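Local coordinates for arylamine n-acetyltransferase (Mycobacterium smegmatis, PDB 1W5R), which catalyses the transfer of an acetyl group to arylamines, with acetyl-coenzyme A as the usual donor in this enzyme family, at residues S205-T209 with G210-A214; I240-S244 with A245-L249. The protein carries 1 engineered substitution. One frame throughout, in Å; residues are numbered along the deposited sequence.

Contact 1: residues S205-T209 with G210-A214; sequences SHFVT and GLTVA
T209 runs straight into G210, and here the chain leaves a short, weakly bonded helical turn and opens into strand 212-216. The turn is closed by S205 O, which takes V208 N at 2.9 Å and T209 N at 3.0 Å, while S205 OG caps the start by accepting from F207 N at 3.1 Å. H206 O and G210 N stand 3.7 Å apart, and G210 is nearly fully extended (phi -161°, psi -172°). The straightened chain carries T212 back to the H206 and F207 rings. T212 CB lies in the plane of the F207 ring, at its edge, 4.0 Å from CE2. T212 OG1 sits 3.9 Å from H206 CE1, and the H206 and T212 side chains cross at about a right angle. H206 in turn sets ND1 over one face of F207, toward the rim. With chi1 at -64°, T212 OG1 is turned beside its own backbone N, and its hydroxyl is hydrogen-bonded to R225, whose guanidinium also binds H206 O. N43 stitches the same corner, giving ND2 to F207 O and G210 O and taking T212 N on OD1. This is a serine-capped helix-to-strand corner, leading into the antiparallel sheet of the C-terminal part of the enzyme, consistent with the alpha/beta lid of arylamine N-acetyltransferases.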
ATOM      1  N   SER A 205       2.058   1.329  29.080  1.00 13.72           N
ATOM      2  CA  SER A 205       1.172   0.495  28.283  1.00 12.36           C
ATOM      3  C   SER A 205       1.267   0.843  26.802  1.00 11.66           C
ATOM      4  O   SER A 205       1.245   2.015  26.426  1.00 11.93           O
ATOM      5  CB  SER A 205      -0.275   0.632  28.757  1.00 11.99           C
ATOM      6  OG  SER A 205      -1.174   0.042  27.825  1.00 11.14           O
ATOM      7  N   HIS A 206       1.334  -0.203  25.979  1.00 12.07           N
ATOM      8  CA  HIS A 206       1.295  -0.074  24.512  1.00 11.72           C
ATOM      9  C   HIS A 206       0.112   0.784  24.060  1.00 10.56           C
ATOM     10  O   HIS A 206       0.186   1.495  23.044  1.00  9.94           O
ATOM     11  CB  HIS A 206       1.198  -1.467  23.881  1.00 12.60           C
ATOM     12  CG  HIS A 206       1.405  -1.486  22.394  1.00 13.08           C
ATOM     13  ND1 HIS A 206       0.403  -1.794  21.494  1.00 14.83           N
ATOM     14  CD2 HIS A 206       2.513  -1.240  21.655  1.00 14.07           C
ATOM     15  CE1 HIS A 206       0.890  -1.744  20.265  1.00 12.80           C
ATOM     16  NE2 HIS A 206       2.165  -1.407  20.337  1.00 15.45           N
ATOM     17  N   PHE A 207      -0.987   0.717  24.814  1.00 10.02           N
ATOM     18  CA  PHE A 207      -2.210   1.440  24.440  1.00  9.64           C
ATOM     19  C   PHE A 207      -2.343   2.819  25.079  1.00  9.37           C
ATOM     20  O   PHE A 207      -3.352   3.492  24.886  1.00  9.78           O
ATOM     21  CB  PHE A 207      -3.448   0.555  24.640  1.00  9.88           C
ATOM     22  CG  PHE A 207      -3.407  -0.668  23.801  1.00 10.06           C
ATOM     23  CD1 PHE A 207      -3.194  -1.921  24.375  1.00  9.94           C
ATOM     24  CD2 PHE A 207      -3.486  -0.564  22.410  1.00 10.98           C
ATOM     25  CE1 PHE A 207      -3.098  -3.068  23.576  1.00  9.66           C
ATOM     26  CE2 PHE A 207      -3.406  -1.714  21.595  1.00 10.64           C
ATOM     27  CZ  PHE A 207      -3.202  -2.959  22.184  1.00 11.09           C
ATOM     28  N   VAL A 208      -1.296   3.229  25.809  1.00  9.93           N
ATOM     29  CA  VAL A 208      -1.173   4.593  26.344  1.00 11.18           C
ATOM     30  C   VAL A 208      -0.095   5.370  25.567  1.00 11.66           C
ATOM     31  O   VAL A 208      -0.232   6.570  25.361  1.00 12.72           O
ATOM     32  CB  VAL A 208      -0.892   4.596  27.870  1.00 11.45           C
ATOM     33  CG1 VAL A 208      -0.562   6.006  28.399  1.00 11.94           C
ATOM     34  CG2 VAL A 208      -2.097   4.050  28.638  1.00 11.43           C
ATOM     35  N   THR A 209       0.933   4.670  25.092  1.00 12.17           N
ATOM     36  CA  THR A 209       2.091   5.346  24.482  1.00 12.23           C
ATOM     37  C   THR A 209       1.994   5.585  22.978  1.00 11.59           C
ATOM     38  O   THR A 209       2.880   6.208  22.380  1.00 11.93           O
ATOM     39  CB  THR A 209       3.405   4.579  24.757  1.00 13.25           C
ATOM     40  OG1 THR A 209       3.313   3.262  24.214  1.00 14.81           O
ATOM     41  CG2 THR A 209       3.699   4.498  26.260  1.00 14.87           C
ATOM     42  N   GLY A 210       0.957   5.052  22.356  1.00 10.42           N
ATOM     43  CA  GLY A 210       0.769   5.257  20.933  1.00  9.56           C
ATOM     44  C   GLY A 210      -0.658   4.983  20.527  1.00  9.48           C
ATOM     45  O   GLY A 210      -1.519   4.760  21.387  1.00 10.19           O
ATOM     46  N   LEU A 211      -0.879   4.978  19.209  1.00  9.03           N
ATOM     47  CA  LEU A 211      -2.200   4.874  18.608  1.00  9.22           C
ATOM     48  C   LEU A 211      -2.307   3.585  17.806  1.00  8.80           C
ATOM     49  O   LEU A 211      -1.489   3.351  16.909  1.00  8.82           O
ATOM     50  CB  LEU A 211      -2.398   6.054  17.648  1.00  9.52           C
ATOM     51  CG  LEU A 211      -3.609   5.988  16.716  1.00 10.90           C
ATOM     52  CD1 LEU A 211      -4.880   6.281  17.479  1.00 13.45           C
ATOM     53  CD2 LEU A 211      -3.463   6.963  15.549  1.00 11.86           C
ATOM     54  N   THR A 212      -3.313   2.763  18.114  1.00  8.22           N
ATOM     55  CA  THR A 212      -3.595   1.558  17.329  1.00  7.87           C
ATOM     56  C   THR A 212      -5.051   1.593  16.893  1.00  7.73           C
ATOM     57  O   THR A 212      -5.951   1.755  17.727  1.00  8.32           O
ATOM     58  CB  THR A 212      -3.365   0.260  18.119  1.00  8.06           C
ATOM     59  OG1 THR A 212      -1.985   0.153  18.470  1.00 10.83           O
ATOM     60  CG2 THR A 212      -3.773  -0.967  17.292  1.00  9.68           C
ATOM     61  N   VAL A 213      -5.271   1.461  15.587  1.00  7.85           N
ATOM     62  CA  VAL A 213      -6.615   1.400  15.018  1.00  8.38           C
ATOM     63  C   VAL A 213      -6.644   0.235  14.038  1.00  8.29           C
ATOM     64  O   VAL A 213      -5.697   0.041  13.275  1.00  9.63           O
ATOM     65  CB  VAL A 213      -6.999   2.738  14.311  1.00  8.89           C
ATOM     66  CG1 VAL A 213      -8.447   2.702  13.831  1.00  9.84           C
ATOM     67  CG2 VAL A 213      -6.805   3.920  15.245  1.00 10.13           C
ATOM     68  N   ALA A 214      -7.703  -0.571  14.059  1.00  7.67           N
ATOM     69  CA  ALA A 214      -7.735  -1.714  13.151  1.00  8.11           C
ATOM     70  C   ALA A 214      -9.147  -2.083  12.742  1.00  8.35           C
ATOM     71  O   ALA A 214     -10.115  -1.735  13.423  1.00  8.36           O
ATOM     72  CB  ALA A 214      -7.029  -2.930  13.774  1.00  8.33           C
TER

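Contact 2: residues I240-S244 with A245-L249; sequences IRFDS and AAQVL
F242 and V248 meet where strand 236-242 ends and helix 245-255 begins, a strand-turn-helix corner with S244 as the serine N-cap. The tight half is apolar. F242 points from the strand toward the first helical turn: its CD2 lies 3.6 Å from Q247 CB, and its CB is 3.9 Å from V248 CG2. One face of the ring looks at Q247 O, which sits 4.2 Å above the plane toward the rim; I240 CG2 covers the opposite face, so the phenyl is held between strand and helix. V248 also packs on V272 of helix 268-274.

The other half is polar, and its solvent side is at A246, which is exposed, and at the partly exposed S244. A chi1 of 75° folds S244 OG back over its own main chain, where it receives A246 N at 3.4 Å in a weak capping bond. Q247 bends at chi2 and brings its amide back to the cap; its side chain runs antiparallel to that of F242, the amide 23° from the ring plane. As built, NE2 is 2.5 Å from S244 OG, too short to be a comfortable bond, and it also faces S244 N, another donor; the orientation of this amide is therefore doubtful. The second subunit meets both D243, whose OD1 forms a salt bridge with R173 of that chain, and Q247, which packs on its G235. I240, R241 and F242 pair antiparallel with a strand of that subunit, so the sheet runs on across the interface. At the helix start, V248 N reaches back to S244 O of the cap residue at 3.3 Å, a long, weak bond but fairly straight at 160°.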
ATOM      1  N   ILE A 240       1.384   1.582   4.293  1.00 14.22           N
ATOM      2  CA  ILE A 240       1.078   2.963   3.967  1.00 14.12           C
ATOM      3  C   ILE A 240       1.641   3.845   5.078  1.00 14.13           C
ATOM      4  O   ILE A 240       1.281   3.699   6.261  1.00 14.08           O
ATOM      5  CB  ILE A 240      -0.450   3.162   3.768  1.00 14.51           C
ATOM      6  CG1 ILE A 240      -0.947   2.279   2.616  1.00 15.48           C
ATOM      7  CG2 ILE A 240      -0.790   4.630   3.541  1.00 15.99           C
ATOM      8  CD1 ILE A 240      -2.426   1.964   2.645  1.00 20.66           C
ATOM      9  N   ARG A 241       2.544   4.749   4.712  1.00 14.02           N
ATOM     10  CA  ARG A 241       3.157   5.652   5.688  1.00 14.54           C
ATOM     11  C   ARG A 241       2.612   7.062   5.491  1.00 14.81           C
ATOM     12  O   ARG A 241       2.897   7.724   4.489  1.00 15.04           O
ATOM     13  CB  ARG A 241       4.686   5.632   5.562  1.00 15.09           C
ATOM     14  CG  ARG A 241       5.416   6.490   6.590  1.00 15.46           C
ATOM     15  CD  ARG A 241       6.911   6.620   6.272  1.00 16.62           C
ATOM     16  NE  ARG A 241       7.611   7.415   7.282  1.00 18.85           N
ATOM     17  CZ  ARG A 241       7.622   8.752   7.328  1.00 18.73           C
ATOM     18  NH1 ARG A 241       6.957   9.479   6.437  1.00 19.17           N
ATOM     19  NH2 ARG A 241       8.295   9.361   8.290  1.00 20.03           N
ATOM     20  N   PHE A 242       1.818   7.520   6.449  1.00 14.67           N
ATOM     21  CA  PHE A 242       1.259   8.862   6.400  1.00 15.04           C
ATOM     22  C   PHE A 242       2.288   9.916   6.768  1.00 15.65           C
ATOM     23  O   PHE A 242       3.176   9.697   7.596  1.00 15.22           O
ATOM     24  CB  PHE A 242       0.038   8.923   7.326  1.00 14.14           C
ATOM     25  CG  PHE A 242      -1.101   8.074   6.852  1.00 14.06           C
ATOM     26  CD1 PHE A 242      -1.516   6.948   7.588  1.00 14.84           C
ATOM     27  CD2 PHE A 242      -1.741   8.353   5.644  1.00 14.46           C
ATOM     28  CE1 PHE A 242      -2.565   6.152   7.127  1.00 15.37           C
ATOM     29  CE2 PHE A 242      -2.795   7.570   5.190  1.00 14.95           C
ATOM     30  CZ  PHE A 242      -3.204   6.460   5.932  1.00 14.95           C
ATOM     31  N   ASP A 243       2.177  11.065   6.103  1.00 16.90           N
ATOM     32  CA  ASP A 243       3.122  12.150   6.283  1.00 18.36           C
ATOM     33  C   ASP A 243       3.020  12.819   7.649  1.00 18.50           C
ATOM     34  O   ASP A 243       4.046  13.154   8.243  1.00 19.01           O
ATOM     35  CB  ASP A 243       2.912  13.214   5.206  1.00 18.69           C
ATOM     36  CG  ASP A 243       3.620  12.888   3.908  1.00 20.80           C
ATOM     37  OD1 ASP A 243       4.318  11.851   3.821  1.00 21.98           O
ATOM     38  OD2 ASP A 243       3.473  13.697   2.969  1.00 23.27           O
ATOM     39  N   SER A 244       1.783  12.992   8.125  1.00 18.43           N
ATOM     40  CA  SER A 244       1.483  13.823   9.304  1.00 18.39           C
ATOM     41  C   SER A 244       0.214  13.355  10.027  1.00 18.34           C
ATOM     42  O   SER A 244      -0.520  12.491   9.537  1.00 18.06           O
ATOM     43  CB  SER A 244       1.298  15.295   8.888  1.00 17.99           C
ATOM     44  OG  SER A 244       0.033  15.468   8.257  1.00 19.37           O
ATOM     45  N   ALA A 245      -0.059  13.985  11.170  1.00 18.46           N
ATOM     46  CA  ALA A 245      -1.283  13.725  11.933  1.00 18.30           C
ATOM     47  C   ALA A 245      -2.585  13.973  11.158  1.00 17.98           C
ATOM     48  O   ALA A 245      -3.563  13.258  11.355  1.00 18.00           O
ATOM     49  CB  ALA A 245      -1.267  14.498  13.245  1.00 18.81           C
ATOM     50  N   ALA A 246      -2.627  14.978  10.269  1.00 17.99           N
ATOM     51  CA  ALA A 246      -3.865  15.219   9.507  1.00 18.04           C
ATOM     52  C   ALA A 246      -4.299  14.045   8.645  1.00 17.54           C
ATOM     53  O   ALA A 246      -5.495  13.737   8.580  1.00 17.91           O
ATOM     54  CB  ALA A 246      -3.773  16.501   8.657  1.00 18.47           C
ATOM     55  N   GLN A 247      -3.335  13.410   7.962  1.00 18.10           N
ATOM     56  CA  GLN A 247      -3.624  12.250   7.123  1.00 18.18           C
ATOM     57  C   GLN A 247      -4.051  11.066   7.997  1.00 17.11           C
ATOM     58  O   GLN A 247      -4.935  10.305   7.612  1.00 17.93           O
ATOM     59  CB  GLN A 247      -2.414  11.846   6.267  1.00 18.42           C
ATOM     60  CG  GLN A 247      -2.147  12.756   5.065  1.00 20.40           C
ATOM     61  CD  GLN A 247      -1.355  13.996   5.423  1.00 22.45           C
ATOM     62  OE1 GLN A 247      -1.578  15.066   4.853  1.00 26.40           O
ATOM     63  NE2 GLN A 247      -0.419  13.866   6.351  1.00 22.68           N
ATOM     64  N   VAL A 248      -3.421  10.943   9.171  1.00 17.44           N
ATOM     65  CA  VAL A 248      -3.784   9.898  10.135  1.00 16.55           C
ATOM     66  C   VAL A 248      -5.239  10.098  10.573  1.00 16.08           C
ATOM     67  O   VAL A 248      -6.043   9.170  10.511  1.00 16.55           O
ATOM     68  CB  VAL A 248      -2.823   9.844  11.347  1.00 16.00           C
ATOM     69  CG1 VAL A 248      -3.339   8.843  12.397  1.00 15.58           C
ATOM     70  CG2 VAL A 248      -1.426   9.441  10.899  1.00 16.38           C
ATOM     71  N   LEU A 249      -5.576  11.329  10.965  1.00 17.10           N
ATOM     72  CA  LEU A 249      -6.950  11.658  11.314  1.00 17.90           C
ATOM     73  C   LEU A 249      -7.954  11.427  10.186  1.00 17.98           C
ATOM     74  O   LEU A 249      -9.063  10.936  10.425  1.00 18.30           O
ATOM     75  CB  LEU A 249      -7.051  13.086  11.865  1.00 18.54           C
ATOM     76  CG  LEU A 249      -7.035  13.210  13.387  1.00 19.69           C
ATOM     77  CD1 LEU A 249      -5.652  12.977  13.955  1.00 20.82           C
ATOM     78  CD2 LEU A 249      -7.578  14.571  13.807  1.00 21.32           C
TER

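In the fold
Both contacts are corners where a serine caps a helix, but the chain passes through them in opposite senses: contact 1 goes from helix to strand, contact 2 from strand to helix. They reach the same antiparallel sheet, at strand 212-216 and at its outermost strand within the chain, 236-242, with centres about 16 Å apart. Both are partly buried; the centre of contact 1 lies about 13 Å from the centre of the chain, that of contact 2 about 23 Å. Several polar groups of contact 1 are met by N43 and R225, whereas contact 2 pairs its carboxylate and its strand edge with the second subunit. The two meet directly where L211 CD2 packs 3.7 Å from V248 CG1.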